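Local structure of cyclopenase asqI (Emericella nidulans, 5YY3) at residues 294-298 and 350-355; 323-327 and 338-342; 269-273 and 285-291; 359-363 and 392-396. The protein catalyses, as a zinc-dependent lyase of hemocyanin-like fold, the conversion of 4'-methoxycyclopenine into 4'-methoxyviridicatin in aspoquinolone biosynthesis, releasing methyl isocyanate. One frame throughout, in Å; residues are numbered along the deposited sequence.

From the N terminus, interaction 3 comes first: 269-273 meets 285-291 across a short loop without helix or strand, just where helix 288-304 begins. Interaction 1 then uses the middle of that helix, 294-298, and reaches 350-355, closing a loop of 51 residues. Nested inside this loop is interaction 2, in which 323-327 packs on 338-342. Interaction 4 opens last, closes a loop of 28 residues and joins helix 355-367 to helix 391-410. Nothing crosses. Interaction 3 touches interaction 1 along helix 288-304, and interaction 4 through K362 and F363, while L355 of interaction 1 meets W396 of interaction 4; all belong to the hemocyanin-type metal-binding domain.

Interaction 1 of 4, residues 294-298 and 350-355; sequences WRDNI and ERYGNL
Segment 294-298 is regular helix, from the middle of helix 288-304, with I298 N bonded to W294 O at 2.9 Å. Against it runs 350-355, a weakly bonded helical turn that breaks at G353 and leads into the next helix; the CA atoms of W294 and Y352 are 4.7 Å apart. The backbone of E350 passes the indole edge of W294, O to NE1 3.6 Å. R351 offers its O to N297 ND2 in a nearly straight hydrogen bond of 2.8 Å, a role for which the amide of N297 (chi1 m) is well suited. Y352 (chi1 m) lays its ring edge along the helix, CE1 3.5 Å from N297 O and CD1 3.9 Å from I298 CG1, while its hydroxyl bonds to E308 N. G353 ends the turn at phi 65°, psi -149°, and its CA sits over the five-membered ring of W294 (chi1 m, chi2 -21°), 3.5 Å from the centroid in a CH-pi contact. Glycine suits the place twice over: it accepts the positive phi, and it leaves room for the indole, where a CB would clash with CE2, consistent with the close approach of the two segments within the hemocyanin-type domain. N354 follows as N-cap of helix 355-367, its N 3.9 Å from W294 CZ3. L355 (chi1 t, chi2 p) packs on the helix, its CD2 3.7 Å from R295 CA and 4.3 Å from I298 CD1, its CD1 4.4 Å from W294 CE3.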
loop_
_atom_site.group_PDB
_atom_site.type_symbol
_atom_site.label_atom_id
_atom_site.label_comp_id
_atom_site.label_asym_id
_atom_site.label_seq_id
_atom_site.Cartn_x
_atom_site.Cartn_y
_atom_site.Cartn_z
ATOM N N TRP A 294 -36.793 16.306 8.688
ATOM C CA TRP A 294 -37.072 15.249 9.668
ATOM C C TRP A 294 -35.908 15.040 10.648
ATOM O O TRP A 294 -36.103 15.041 11.866
ATOM C CB TRP A 294 -37.384 13.927 8.947
ATOM C CG TRP A 294 -38.701 13.924 8.204
ATOM C CD1 TRP A 294 -39.762 14.755 8.423
ATOM C CD2 TRP A 294 -39.091 13.045 7.135
ATOM N NE1 TRP A 294 -40.789 14.451 7.561
ATOM C CE2 TRP A 294 -40.408 13.408 6.759
ATOM C CE3 TRP A 294 -38.463 11.989 6.462
ATOM C CZ2 TRP A 294 -41.107 12.750 5.737
ATOM C CZ3 TRP A 294 -39.159 11.330 5.444
ATOM C CH2 TRP A 294 -40.467 11.715 5.091
ATOM N N ARG A 295 -34.704 14.869 10.102
ATOM C CA ARG A 295 -33.480 14.728 10.892
ATOM C C ARG A 295 -33.304 15.900 11.853
ATOM O O ARG A 295 -33.014 15.702 13.033
ATOM C CB ARG A 295 -32.250 14.630 9.977
ATOM C CG ARG A 295 -30.905 14.707 10.708
ATOM C CD ARG A 295 -29.782 15.095 9.752
ATOM N NE ARG A 295 -29.911 16.492 9.357
ATOM C CZ ARG A 295 -29.322 17.045 8.299
ATOM N NH1 ARG A 295 -28.561 16.306 7.502
ATOM N NH2 ARG A 295 -29.506 18.341 8.026
ATOM N N ASP A 296 -33.452 17.115 11.326
ATOM C CA ASP A 296 -33.274 18.330 12.121
ATOM C C ASP A 296 -34.273 18.372 13.264
ATOM O O ASP A 296 -33.969 18.853 14.357
ATOM C CB ASP A 296 -33.454 19.586 11.267
ATOM C CG ASP A 296 -32.345 19.787 10.281
ATOM O OD1 ASP A 296 -31.291 19.124 10.436
ATOM O OD2 ASP A 296 -32.522 20.626 9.360
ATOM N N ASN A 297 -35.479 17.881 12.995
ATOM C CA ASN A 297 -36.543 17.951 13.979
ATOM C C ASN A 297 -36.326 16.907 15.073
ATOM O O ASN A 297 -36.531 17.190 16.255
ATOM C CB ASN A 297 -37.909 17.778 13.306
ATOM C CG ASN A 297 -38.307 18.988 12.475
ATOM O OD1 ASN A 297 -37.762 20.076 12.645
ATOM N ND2 ASN A 297 -39.272 18.804 11.584
ATOM N N ILE A 298 -35.883 15.712 14.681
ATOM C CA ILE A 298 -35.531 14.677 15.654
ATOM C C ILE A 298 -34.325 15.127 16.481
ATOM O O ILE A 298 -34.259 14.864 17.688
ATOM C CB ILE A 298 -35.254 13.329 14.965
ATOM C CG1 ILE A 298 -36.504 12.881 14.213
ATOM C CG2 ILE A 298 -34.826 12.258 15.986
ATOM C CD1 ILE A 298 -36.348 11.589 13.476
ATOM N N GLU A 350 -45.815 14.504 10.777
ATOM C CA GLU A 350 -45.404 15.441 9.745
ATOM C C GLU A 350 -44.076 16.060 10.134
ATOM O O GLU A 350 -43.259 16.382 9.286
ATOM C CB GLU A 350 -46.471 16.524 9.527
ATOM C CG GLU A 350 -47.770 15.968 8.928
ATOM C CD GLU A 350 -47.575 15.436 7.510
ATOM O OE1 GLU A 350 -46.732 16.007 6.781
ATOM O OE2 GLU A 350 -48.235 14.436 7.134
ATOM N N ARG A 351 -43.863 16.211 11.432
ATOM C CA ARG A 351 -42.660 16.851 11.923
ATOM C C ARG A 351 -41.457 15.879 11.902
ATOM O O ARG A 351 -40.351 16.255 11.491
ATOM C CB ARG A 351 -42.900 17.406 13.332
ATOM C CG ARG A 351 -41.820 18.369 13.778
ATOM C CD ARG A 351 -42.180 19.101 15.050
ATOM N NE ARG A 351 -43.584 19.499 15.061
ATOM C CZ ARG A 351 -44.080 20.471 15.825
ATOM N NH1 ARG A 351 -43.274 21.165 16.620
ATOM N NH2 ARG A 351 -45.379 20.756 15.786
ATOM N N TYR A 352 -41.673 14.627 12.309
ATOM C CA TYR A 352 -40.564 13.681 12.429
ATOM C C TYR A 352 -40.515 12.622 11.309
ATOM O O TYR A 352 -39.461 12.029 11.059
ATOM C CB TYR A 352 -40.616 13.024 13.816
ATOM C CG TYR A 352 -40.714 14.066 14.915
ATOM C CD1 TYR A 352 -39.668 14.949 15.151
ATOM C CD2 TYR A 352 -41.870 14.201 15.682
ATOM C CE1 TYR A 352 -39.762 15.926 16.145
ATOM C CE2 TYR A 352 -41.972 15.175 16.677
ATOM C CZ TYR A 352 -40.914 16.025 16.902
ATOM O OH TYR A 352 -40.996 16.992 17.867
ATOM N N GLY A 353 -41.638 12.382 10.638
ATOM C CA GLY A 353 -41.651 11.553 9.441
ATOM C C GLY A 353 -41.290 10.085 9.595
ATOM O O GLY A 353 -41.555 9.458 10.631
ATOM N N ASN A 354 -40.691 9.538 8.539
ATOM C CA ASN A 354 -40.207 8.157 8.505
ATOM C C ASN A 354 -38.762 8.107 7.999
ATOM O O ASN A 354 -38.493 7.585 6.914
ATOM C CB ASN A 354 -41.111 7.293 7.607
ATOM C CG ASN A 354 -40.778 5.820 7.698
ATOM O OD1 ASN A 354 -39.933 5.420 8.501
ATOM N ND2 ASN A 354 -41.460 4.998 6.907
ATOM N N LEU A 355 -37.836 8.656 8.782
ATOM C CA LEU A 355 -36.476 8.917 8.294
ATOM C C LEU A 355 -35.667 7.668 7.919
ATOM O O LEU A 355 -34.968 7.673 6.907
ATOM C CB LEU A 355 -35.697 9.719 9.340
ATOM C CG LEU A 355 -34.301 10.188 8.955
ATOM C CD1 LEU A 355 -34.349 10.920 7.627
ATOM C CD2 LEU A 355 -33.753 11.089 10.033
#

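Interaction 2 of 4, residues 323-327 and 338-342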
loop_
_atom_site.group_PDB
_atom_site.type_symbol
_atom_site.label_atom_id
_atom_site.label_comp_id
_atom_site.label_asym_id
_atom_site.label_seq_id
_atom_site.Cartn_x
_atom_site.Cartn_y
_atom_site.Cartn_z
ATOM N N CYS A 323 -36.268 7.026 26.430
ATOM C CA CYS A 323 -35.617 7.780 25.356
ATOM C C CYS A 323 -35.246 6.899 24.152
ATOM O O CYS A 323 -35.601 7.226 23.035
ATOM C CB CYS A 323 -34.373 8.521 25.865
ATOM S SG CYS A 323 -33.104 7.470 26.678
ATOM N N LEU A 324 -34.579 5.775 24.361
ATOM C CA LEU A 324 -34.109 4.995 23.207
ATOM C C LEU A 324 -35.251 4.335 22.440
ATOM O O LEU A 324 -35.234 4.271 21.195
ATOM C CB LEU A 324 -33.097 3.936 23.640
ATOM C CG LEU A 324 -31.811 4.527 24.212
ATOM C CD1 LEU A 324 -30.792 3.422 24.498
ATOM C CD2 LEU A 324 -31.248 5.570 23.271
ATOM N N ASN A 325 -36.240 3.850 23.183
ATOM C CA ASN A 325 -37.401 3.224 22.565
ATOM C C ASN A 325 -38.145 4.209 21.684
ATOM O O ASN A 325 -38.631 3.859 20.607
ATOM C CB ASN A 325 -38.346 2.670 23.619
ATOM C CG ASN A 325 -39.298 1.649 23.048
ATOM O OD1 ASN A 325 -38.901 0.803 22.243
ATOM N ND2 ASN A 325 -40.568 1.732 23.441
ATOM N N PHE A 326 -38.221 5.451 22.139
ATOM C CA PHE A 326 -38.951 6.461 21.393
ATOM C C PHE A 326 -38.123 7.013 20.253
ATOM O O PHE A 326 -38.617 7.135 19.139
ATOM C CB PHE A 326 -39.416 7.592 22.318
ATOM C CG PHE A 326 -40.780 7.360 22.897
ATOM C CD1 PHE A 326 -41.928 7.658 22.156
ATOM C CD2 PHE A 326 -40.930 6.814 24.171
ATOM C CE1 PHE A 326 -43.208 7.436 22.693
ATOM C CE2 PHE A 326 -42.206 6.590 24.715
ATOM C CZ PHE A 326 -43.342 6.907 23.972
ATOM N N VAL A 327 -36.867 7.350 20.521
ATOM C CA VAL A 327 -35.992 7.826 19.463
ATOM C C VAL A 327 -35.871 6.774 18.352
ATOM O O VAL A 327 -35.998 7.090 17.174
ATOM C CB VAL A 327 -34.592 8.182 19.994
ATOM C CG1 VAL A 327 -33.636 8.479 18.819
ATOM C CG2 VAL A 327 -34.670 9.372 20.938
ATOM N N LEU A 338 -45.905 3.344 19.400
ATOM C CA LEU A 338 -45.527 4.399 20.328
ATOM C C LEU A 338 -46.752 5.177 20.819
ATOM O O LEU A 338 -46.823 5.558 21.992
ATOM C CB LEU A 338 -44.505 5.347 19.670
ATOM C CG LEU A 338 -43.108 4.751 19.404
ATOM C CD1 LEU A 338 -42.201 5.713 18.623
ATOM C CD2 LEU A 338 -42.425 4.316 20.703
ATOM N N ASN A 339 -47.718 5.399 19.928
ATOM C CA ASN A 339 -48.916 6.172 20.273
ATOM C C ASN A 339 -49.766 5.536 21.389
ATOM O O ASN A 339 -50.431 6.243 22.140
ATOM C CB ASN A 339 -49.792 6.387 19.032
ATOM C CG ASN A 339 -49.348 7.576 18.193
ATOM O OD1 ASN A 339 -48.597 8.433 18.656
ATOM N ND2 ASN A 339 -49.831 7.639 16.952
ATOM N N LYS A 340 -49.728 4.209 21.504
ATOM C CA LYS A 340 -50.503 3.484 22.514
ATOM C C LYS A 340 -50.068 3.815 23.946
ATOM O O LYS A 340 -50.613 3.268 24.903
ATOM C CB LYS A 340 -50.392 1.968 22.288
ATOM C CG LYS A 340 -50.898 1.499 20.934
ATOM C CD LYS A 340 -50.878 -0.028 20.794
ATOM C CE LYS A 340 -52.063 -0.683 21.501
ATOM N NZ LYS A 340 -52.357 -2.061 21.002
ATOM N N LEU A 341 -49.092 4.708 24.083
ATOM C CA LEU A 341 -48.548 5.098 25.383
ATOM C C LEU A 341 -48.805 6.563 25.724
ATOM O O LEU A 341 -48.406 7.035 26.790
ATOM C CB LEU A 341 -47.049 4.828 25.413
ATOM C CG LEU A 341 -46.749 3.339 25.448
ATOM C CD1 LEU A 341 -45.264 3.078 25.276
ATOM C CD2 LEU A 341 -47.263 2.793 26.771
ATOM N N LEU A 342 -49.470 7.276 24.821
ATOM C CA LEU A 342 -49.602 8.717 24.947
ATOM C C LEU A 342 -50.994 9.126 25.422
ATOM O O LEU A 342 -51.402 10.286 25.250
ATOM C CB LEU A 342 -49.285 9.397 23.612
ATOM C CG LEU A 342 -47.934 9.093 22.948
ATOM C CD1 LEU A 342 -47.732 9.972 21.715
ATOM C CD2 LEU A 342 -46.767 9.247 23.913
#
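The ring of F326 is the main bump of this small apolar contact, and three leucines shape the hollow that takes it. L338, in the last turn of helix 335-339, points at the facing helix and sets its CD2 over one face of the ring, 3.9 Å from the centroid, a CH-pi contact; the same methyl comes within 3.7 Å of F326 CD1. L338 CD2 also lies 3.8 Å from N325 O, against the backbone. Beyond L338 the chain folds through a type I beta turn, N339 to L342, which brings two more leucines round to the ring tip: F326 CZ is 4.1 Å from L342 CD2 and 4.5 Å from L341 CD1. No hydrogen bond crosses; the flat ring offers a face to the L338 methyl and a tip to the branched ends of L341 and L342, so apolar side chains fill the space. The polar end of N325 is used elsewhere, with OD1 bonded to E212 N. Strand 316-317 adds L316 beside both F326 and L342, while L324 and V327 reach A407 and Y403 of helix 391-410.

Interaction 3 of 4, residues 269-273 and 285-291; sequences TWYSI and TIPRARL
Segment 269-273 is extended from T269 to Y271 and kinks at S272 (phi -50°, psi -53°); segment 285-291 is extended until P287, the N-cap residue, and helical from R288. They meet closely, with CA atoms 4.0 Å apart for I273 and P287 and 5.1 Å for S272 and R288. S272 O accepts from R288 N at 2.7 Å and from a water at 2.9 Å, and that water accepts from A289 N at 3.0 Å. Thus a loop carbonyl, directly and through water, serves the amides of the first turn of helix 288-304, which have no preceding turn to supply acceptors, while proline suits a place where no NH is needed. R288 (chi1 and chi2 t, chi3 p) sets one face of its guanidinium against S272 CA and its CG at the ring edge of W270, 4.1 Å from CE3. W270 (chi1 m) also meets L291, CZ3 to CD1 3.8 Å, and F363 lies edge-to-face with its indole. At the other end I273 CG2 lies 3.8 Å from T285 CG2, and I273 CG1 is 4.4 Å from P287 CB.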
loop_
_atom_site.group_PDB
_atom_site.type_symbol
_atom_site.label_atom_id
_atom_site.label_comp_id
_atom_site.label_asym_id
_atom_site.label_seq_id
_atom_site.Cartn_x
_atom_site.Cartn_y
_atom_site.Cartn_z
ATOM N N THR A 269 -24.209 9.807 -5.251
ATOM C CA THR A 269 -24.875 10.559 -4.184
ATOM C C THR A 269 -26.359 10.252 -4.167
ATOM O O THR A 269 -26.877 9.631 -5.095
ATOM C CB THR A 269 -24.743 12.081 -4.352
ATOM O OG1 THR A 269 -25.522 12.498 -5.488
ATOM C CG2 THR A 269 -23.298 12.496 -4.528
ATOM N N TRP A 270 -27.050 10.689 -3.121
ATOM C CA TRP A 270 -28.511 10.755 -3.179
ATOM C C TRP A 270 -28.912 11.681 -4.320
ATOM O O TRP A 270 -28.147 12.583 -4.702
ATOM C CB TRP A 270 -29.109 11.268 -1.872
ATOM C CG TRP A 270 -29.177 10.254 -0.753
ATOM C CD1 TRP A 270 -28.666 8.990 -0.749
ATOM C CD2 TRP A 270 -29.813 10.436 0.515
ATOM N NE1 TRP A 270 -28.948 8.371 0.448
ATOM C CE2 TRP A 270 -29.647 9.243 1.243
ATOM C CE3 TRP A 270 -30.502 11.502 1.110
ATOM C CZ2 TRP A 270 -30.159 9.076 2.538
ATOM C CZ3 TRP A 270 -30.999 11.339 2.392
ATOM C CH2 TRP A 270 -30.823 10.135 3.097
ATOM N N TYR A 271 -30.095 11.464 -4.874
ATOM C CA TYR A 271 -30.662 12.462 -5.762
ATOM C C TYR A 271 -31.261 13.532 -4.894
ATOM O O TYR A 271 -31.973 13.220 -3.925
ATOM C CB TYR A 271 -31.714 11.863 -6.687
ATOM C CG TYR A 271 -31.115 11.035 -7.787
ATOM C CD1 TYR A 271 -30.850 9.687 -7.598
ATOM C CD2 TYR A 271 -30.795 11.608 -9.022
ATOM C CE1 TYR A 271 -30.288 8.921 -8.613
ATOM C CE2 TYR A 271 -30.224 10.856 -10.042
ATOM C CZ TYR A 271 -29.978 9.515 -9.837
ATOM O OH TYR A 271 -29.418 8.765 -10.850
ATOM N N SER A 272 -30.953 14.785 -5.223
ATOM C CA SER A 272 -31.548 15.948 -4.565
ATOM C C SER A 272 -33.060 15.854 -4.500
ATOM O O SER A 272 -33.652 16.001 -3.427
ATOM C CB SER A 272 -31.161 17.239 -5.286
ATOM O OG SER A 272 -29.903 17.698 -4.840
ATOM N N ILE A 273 -33.686 15.622 -5.652
ATOM C CA ILE A 273 -35.133 15.517 -5.689
ATOM C C ILE A 273 -35.522 14.071 -5.942
ATOM O O ILE A 273 -36.073 13.418 -5.062
ATOM C CB ILE A 273 -35.752 16.474 -6.747
ATOM C CG1 ILE A 273 -35.728 17.910 -6.217
ATOM C CG2 ILE A 273 -37.217 16.137 -6.990
ATOM C CD1 ILE A 273 -34.476 18.646 -6.462
ATOM N N THR A 285 -41.464 10.544 -4.738
ATOM C CA THR A 285 -40.453 11.591 -4.682
ATOM C C THR A 285 -40.307 12.070 -3.235
ATOM O O THR A 285 -41.248 12.617 -2.660
ATOM C CB THR A 285 -40.807 12.786 -5.618
ATOM O OG1 THR A 285 -40.724 12.372 -6.991
ATOM C CG2 THR A 285 -39.857 13.968 -5.396
ATOM N N ILE A 286 -39.140 11.826 -2.643
ATOM C CA ILE A 286 -38.798 12.375 -1.332
ATOM C C ILE A 286 -37.485 13.131 -1.456
ATOM O O ILE A 286 -36.417 12.537 -1.395
ATOM C CB ILE A 286 -38.647 11.293 -0.238
ATOM C CG1 ILE A 286 -39.799 10.287 -0.290
ATOM C CG2 ILE A 286 -38.577 11.945 1.148
ATOM C CD1 ILE A 286 -41.049 10.777 0.388
ATOM N N PRO A 287 -37.556 14.452 -1.652
ATOM C CA PRO A 287 -36.298 15.171 -1.874
ATOM C C PRO A 287 -35.393 15.121 -0.644
ATOM O O PRO A 287 -35.875 15.004 0.480
ATOM C CB PRO A 287 -36.754 16.607 -2.195
ATOM C CG PRO A 287 -38.160 16.703 -1.721
ATOM C CD PRO A 287 -38.741 15.326 -1.703
ATOM N N ARG A 288 -34.088 15.174 -0.876
ATOM C CA ARG A 288 -33.107 15.202 0.193
ATOM C C ARG A 288 -33.481 16.188 1.307
ATOM O O ARG A 288 -33.336 15.879 2.501
ATOM C CB ARG A 288 -31.731 15.554 -0.369
ATOM C CG ARG A 288 -30.652 15.568 0.692
ATOM C CD ARG A 288 -29.326 15.985 0.088
ATOM N NE ARG A 288 -29.430 17.327 -0.463
ATOM C CZ ARG A 288 -28.975 17.694 -1.658
ATOM N NH1 ARG A 288 -28.356 16.808 -2.451
ATOM N NH2 ARG A 288 -29.132 18.955 -2.054
ATOM N N ALA A 289 -33.963 17.367 0.919
ATOM C CA ALA A 289 -34.294 18.428 1.885
ATOM C C ALA A 289 -35.378 17.994 2.876
ATOM O O ALA A 289 -35.367 18.390 4.045
ATOM C CB ALA A 289 -34.727 19.689 1.151
ATOM N N ARG A 290 -36.297 17.166 2.401
ATOM C CA ARG A 290 -37.395 16.648 3.206
ATOM C C ARG A 290 -36.857 15.702 4.309
ATOM O O ARG A 290 -37.330 15.723 5.449
ATOM C CB ARG A 290 -38.395 15.925 2.293
ATOM C CG ARG A 290 -39.638 15.378 2.973
ATOM C CD ARG A 290 -40.510 16.488 3.521
ATOM N NE ARG A 290 -41.667 15.949 4.238
ATOM C CZ ARG A 290 -42.267 16.566 5.256
ATOM N NH1 ARG A 290 -41.815 17.740 5.688
ATOM N NH2 ARG A 290 -43.299 15.997 5.864
ATOM N N LEU A 291 -35.859 14.887 3.966
ATOM C CA LEU A 291 -35.253 13.984 4.943
ATOM C C LEU A 291 -34.448 14.780 5.969
ATOM O O LEU A 291 -34.523 14.513 7.171
ATOM C CB LEU A 291 -34.368 12.949 4.251
ATOM C CG LEU A 291 -35.143 11.930 3.415
ATOM C CD1 LEU A 291 -34.695 12.003 1.971
ATOM C CD2 LEU A 291 -34.958 10.539 3.947
HETATM O O HOH W 1 -33.618 18.404 -1.853
#

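Interaction 4 of 4, residues 359-363 and 392-396; sequences GLGKF and CFWRW
W396 (chi1 t, chi2 -105°) spreads its indole beneath G359, whose CA lies over the six-membered ring, 4.2 Å from its centroid, in a CH-pi contact. Glycine suits this place, since a CB would fall 2.3 Å from W396 CZ2 with the indole as placed. The two segments are helical, from helices 355-367 and 391-410, and run nearly antiparallel: their axes cross at 159° with a closest approach of 10.9 Å, a wide spacing that large side chains fill. In register, the CA atoms of L360 and F393, and those of F363 and C392, are each 7.7 Å apart. L360 (chi1 m, chi2 t) places CD2 3.4 Å from F393 CD2 at the ring edge and 3.7 Å from W396 CD1. F363 (chi1 m) points straight across; its CD1 is 3.6 Å from C392 SG, a sulfur-aromatic contact, its CE2 3.8 Å from W396 CB, and its ring is oblique to that of F393, planes at 52° and centroids 5.6 Å apart. W396 NE1 is hydrogen-bonded to H356 ND1. The side chains of zinc ligand H190 and L360 are about 6 Å apart, those of zinc ligand H218 and W396 about 7 Å, so this apolar interface borders the metal site in the helical core of the hemocyanin/tyrosinase fold.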
loop_
_atom_site.group_PDB
_atom_site.type_symbol
_atom_site.label_atom_id
_atom_site.label_comp_id
_atom_site.label_asym_id
_atom_site.label_seq_id
_atom_site.Cartn_x
_atom_site.Cartn_y
_atom_site.Cartn_z
ATOM N N GLY A 359 -34.835 6.938 4.139
ATOM C CA GLY A 359 -33.391 6.997 3.962
ATOM C C GLY A 359 -32.841 5.822 3.169
ATOM O O GLY A 359 -32.058 6.010 2.224
ATOM N N LEU A 360 -33.247 4.611 3.549
ATOM C CA LEU A 360 -32.846 3.404 2.824
ATOM C C LEU A 360 -33.330 3.491 1.386
ATOM O O LEU A 360 -32.620 3.091 0.448
ATOM C CB LEU A 360 -33.404 2.133 3.491
ATOM C CG LEU A 360 -32.835 1.813 4.878
ATOM C CD1 LEU A 360 -33.380 0.486 5.388
ATOM C CD2 LEU A 360 -31.323 1.801 4.837
ATOM N N GLY A 361 -34.544 4.024 1.233
ATOM C CA GLY A 361 -35.153 4.249 -0.069
ATOM C C GLY A 361 -34.339 5.145 -0.986
ATOM O O GLY A 361 -34.310 4.932 -2.205
ATOM N N LYS A 362 -33.656 6.131 -0.411
ATOM C CA LYS A 362 -32.811 7.018 -1.204
ATOM C C LYS A 362 -31.560 6.297 -1.726
ATOM O O LYS A 362 -31.093 6.597 -2.822
ATOM C CB LYS A 362 -32.417 8.249 -0.387
ATOM C CG LYS A 362 -33.611 9.097 0.068
ATOM C CD LYS A 362 -34.328 9.774 -1.127
ATOM C CE LYS A 362 -33.551 10.989 -1.607
ATOM N NZ LYS A 362 -34.141 11.651 -2.813
ATOM N N PHE A 363 -31.016 5.344 -0.962
ATOM C CA PHE A 363 -29.888 4.561 -1.466
ATOM C C PHE A 363 -30.349 3.628 -2.589
ATOM O O PHE A 363 -29.627 3.410 -3.551
ATOM C CB PHE A 363 -29.211 3.758 -0.347
ATOM C CG PHE A 363 -28.508 4.613 0.674
ATOM C CD1 PHE A 363 -27.287 5.205 0.384
ATOM C CD2 PHE A 363 -29.066 4.811 1.933
ATOM C CE1 PHE A 363 -26.635 5.990 1.338
ATOM C CE2 PHE A 363 -28.433 5.597 2.879
ATOM C CZ PHE A 363 -27.218 6.192 2.580
ATOM N N CYS A 392 -22.503 1.498 1.731
ATOM C CA CYS A 392 -23.318 2.690 1.995
ATOM C C CYS A 392 -24.281 2.455 3.171
ATOM O O CYS A 392 -24.602 3.388 3.906
ATOM C CB CYS A 392 -24.087 3.148 0.744
ATOM S SG CYS A 392 -25.482 2.140 0.199
ATOM N N PHE A 393 -24.728 1.221 3.382
ATOM C CA PHE A 393 -25.679 1.004 4.464
ATOM C C PHE A 393 -25.001 1.061 5.826
ATOM O O PHE A 393 -25.635 1.393 6.827
ATOM C CB PHE A 393 -26.425 -0.314 4.278
ATOM C CG PHE A 393 -27.407 -0.279 3.132
ATOM C CD1 PHE A 393 -27.075 -0.801 1.887
ATOM C CD2 PHE A 393 -28.627 0.352 3.273
ATOM C CE1 PHE A 393 -27.969 -0.753 0.832
ATOM C CE2 PHE A 393 -29.529 0.418 2.209
ATOM C CZ PHE A 393 -29.201 -0.135 0.998
ATOM N N TRP A 394 -23.706 0.757 5.866
ATOM C CA TRP A 394 -22.973 0.834 7.121
ATOM C C TRP A 394 -22.817 2.288 7.472
ATOM O O TRP A 394 -22.811 2.643 8.650
ATOM C CB TRP A 394 -21.622 0.097 7.030
ATOM C CG TRP A 394 -21.867 -1.375 7.027
ATOM C CD1 TRP A 394 -21.996 -2.181 5.938
ATOM C CD2 TRP A 394 -22.125 -2.202 8.172
ATOM N NE1 TRP A 394 -22.275 -3.471 6.331
ATOM C CE2 TRP A 394 -22.358 -3.508 7.701
ATOM C CE3 TRP A 394 -22.157 -1.967 9.553
ATOM C CZ2 TRP A 394 -22.625 -4.574 8.560
ATOM C CZ3 TRP A 394 -22.414 -3.020 10.401
ATOM C CH2 TRP A 394 -22.639 -4.314 9.903
ATOM N N ARG A 395 -22.757 3.148 6.457
ATOM C CA ARG A 395 -22.682 4.580 6.731
ATOM C C ARG A 395 -24.044 5.076 7.246
ATOM O O ARG A 395 -24.106 5.938 8.125
ATOM C CB ARG A 395 -22.223 5.358 5.488
ATOM C CG ARG A 395 -20.829 4.923 4.978
ATOM C CD ARG A 395 -20.200 5.967 4.027
ATOM N NE ARG A 395 -20.399 7.282 4.608
ATOM C CZ ARG A 395 -20.244 8.427 3.962
ATOM N NH1 ARG A 395 -19.846 8.427 2.687
ATOM N NH2 ARG A 395 -20.489 9.571 4.603
ATOM N N TRP A 396 -25.132 4.506 6.732
ATOM C CA TRP A 396 -26.444 4.821 7.281
ATOM C C TRP A 396 -26.610 4.241 8.701
ATOM O O TRP A 396 -27.081 4.944 9.605
ATOM C CB TRP A 396 -27.563 4.319 6.358
ATOM C CG TRP A 396 -28.943 4.724 6.838
ATOM C CD1 TRP A 396 -29.864 3.921 7.437
ATOM C CD2 TRP A 396 -29.536 6.032 6.765
ATOM N NE1 TRP A 396 -30.996 4.643 7.742
ATOM C CE2 TRP A 396 -30.819 5.947 7.339
ATOM C CE3 TRP A 396 -29.101 7.275 6.287
ATOM C CZ2 TRP A 396 -31.681 7.041 7.440
ATOM C CZ3 TRP A 396 -29.954 8.363 6.380
ATOM C CH2 TRP A 396 -31.233 8.238 6.951
#